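PDB 2NUH: periplasmic divalent cation tolerance protein, which is of unproven function but may bind copper, in a role linked to tolerance of divalent metal ions. Local coordinates for residues K61-H66 against I101-D106. Numbering follows the deposited sequence.
Sequences KTNAVH and INTEID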
# COMPACT_ATOMS: atom_id res chain seq x y z
N LYS A 61 1.85 0.70 -5.72
CA LYS A 61 2.55 0.10 -6.85
C LYS A 61 4.04 0.33 -6.66
O LYS A 61 4.50 1.45 -6.55
CB LYS A 61 2.10 0.75 -8.16
CG LYS A 61 0.87 0.11 -8.80
CD LYS A 61 -0.42 0.49 -8.12
CE LYS A 61 -0.87 1.88 -8.52
NZ LYS A 61 -2.06 2.28 -7.73
N THR A 62 4.79 -0.75 -6.63
CA THR A 62 6.21 -0.64 -6.38
C THR A 62 6.90 -1.76 -7.14
O THR A 62 6.29 -2.39 -7.99
CB THR A 62 6.50 -0.65 -4.86
OG1 THR A 62 7.89 -0.36 -4.63
CG2 THR A 62 6.11 -1.96 -4.21
N ASN A 63 8.17 -2.00 -6.85
CA ASN A 63 8.85 -3.13 -7.45
C ASN A 63 9.51 -3.99 -6.41
O ASN A 63 9.53 -3.64 -5.23
CB ASN A 63 9.83 -2.67 -8.55
CG ASN A 63 10.97 -1.84 -8.01
OD1 ASN A 63 11.18 -1.77 -6.81
ND2 ASN A 63 11.73 -1.21 -8.91
N ALA A 64 10.06 -5.12 -6.84
CA ALA A 64 10.58 -6.12 -5.94
C ALA A 64 11.61 -5.52 -5.01
O ALA A 64 11.61 -5.81 -3.82
CB ALA A 64 11.20 -7.27 -6.72
N VAL A 65 12.49 -4.68 -5.55
CA VAL A 65 13.59 -4.19 -4.73
C VAL A 65 13.12 -3.19 -3.69
O VAL A 65 13.84 -2.89 -2.74
CB VAL A 65 14.79 -3.66 -5.54
CG1 VAL A 65 15.34 -4.76 -6.44
CG2 VAL A 65 14.44 -2.41 -6.31
N HIS A 66 11.89 -2.69 -3.84
CA HIS A 66 11.36 -1.73 -2.87
C HIS A 66 10.23 -2.26 -2.01
O HIS A 66 9.75 -1.55 -1.14
CB HIS A 66 10.87 -0.46 -3.55
CG HIS A 66 11.96 0.35 -4.15
ND1 HIS A 66 12.43 0.14 -5.43
CD2 HIS A 66 12.70 1.37 -3.65
CE1 HIS A 66 13.41 0.99 -5.69
NE2 HIS A 66 13.59 1.75 -4.62
N ILE A 101 7.05 2.53 -13.46
CA ILE A 101 7.09 2.22 -12.04
C ILE A 101 8.54 2.11 -11.62
O ILE A 101 8.96 2.72 -10.64
CB ILE A 101 6.35 0.92 -11.72
CG1 ILE A 101 4.85 1.15 -11.86
CG2 ILE A 101 6.69 0.43 -10.30
CD1 ILE A 101 4.03 -0.09 -11.76
N ASN A 102 9.30 1.35 -12.40
CA ASN A 102 10.68 1.07 -12.04
C ASN A 102 11.54 2.31 -12.09
O ASN A 102 12.35 2.53 -11.20
CB ASN A 102 11.26 -0.03 -12.92
CG ASN A 102 10.78 -1.40 -12.52
OD1 ASN A 102 10.92 -1.78 -11.36
ND2 ASN A 102 10.23 -2.15 -13.46
N THR A 103 11.37 3.12 -13.14
CA THR A 103 12.21 4.31 -13.30
C THR A 103 11.88 5.38 -12.27
O THR A 103 12.75 6.17 -11.89
CB THR A 103 12.15 4.88 -14.72
OG1 THR A 103 10.80 5.23 -15.05
CG2 THR A 103 12.67 3.86 -15.72
N GLU A 104 10.64 5.38 -11.78
CA GLU A 104 10.26 6.31 -10.73
C GLU A 104 11.00 6.08 -9.44
O GLU A 104 11.24 7.02 -8.68
CB GLU A 104 8.76 6.23 -10.44
CG GLU A 104 7.91 6.92 -11.48
CD GLU A 104 8.13 8.42 -11.51
OE1 GLU A 104 8.79 8.90 -12.45
OE2 GLU A 104 7.64 9.11 -10.59
N ILE A 105 11.34 4.82 -9.16
CA ILE A 105 11.86 4.47 -7.84
C ILE A 105 13.27 3.89 -7.85
O ILE A 105 13.92 3.85 -6.81
CB ILE A 105 10.89 3.54 -7.06
CG1 ILE A 105 10.67 2.21 -7.78
CG2 ILE A 105 9.56 4.26 -6.81
CD1 ILE A 105 9.62 1.32 -7.07
N ASP A 106 13.74 3.44 -9.01
CA ASP A 106 15.10 2.88 -9.11
C ASP A 106 16.11 3.98 -9.40
O ASP A 106 15.74 5.12 -9.68
CB ASP A 106 15.17 1.80 -10.19
CG ASP A 106 14.42 0.53 -9.81
OD1 ASP A 106 14.17 -0.29 -10.71
OD2 ASP A 106 14.09 0.34 -8.62
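Asn-63, the last residue of strand 50-63, brings its side-chain amide up to Asn-102 and Asp-106 and uses both amide atoms. ND2 spends its two hydrogens on different acceptors, Asn-102 OD1 at 2.6 Å and Asp-106 OD2 at 2.8 Å, both nearly straight and both in the Asn-63 amide plane. Asn-102 OD1 receives its bond in its own carbonyl plane, whereas Asp-106 OD2 is met on the syn side, 30° out of the carboxylate plane. The other end of the amide turns back: Asn-63 OD1 accepts from His-66 ND1 at 2.7 Å, in the plane of the imidazole, and weakly from His-66 N. Bonds at both ends fix which side of the amide is oxygen and hold it in this rotation, and the ND1 proton of His-66 is accounted for. The carboxylate also lies nearly coplanar with the imidazole, Asp-106 OD2 being 3.1 Å from His-66 CE1 at the ring edge. Ile-105 CB packs over one ring face in a CH-pi contact, and with CG1 between backbone N and carbonyl carbon (chi1 62°) the chain runs inward until CD1 reaches Thr-62 OG1, a hydroxyl bonded to Leu-30 O. One turn earlier in helix 95-105, Ile-101 CG2 lies against Thr-62 O. Asn-102 O takes the amides of Ile-105 and Asp-106. The arrangement ties the C-terminal helix to the strand-helix connection between 50-63 and 67-77 in the ferredoxin-like alpha/beta fold of CutA.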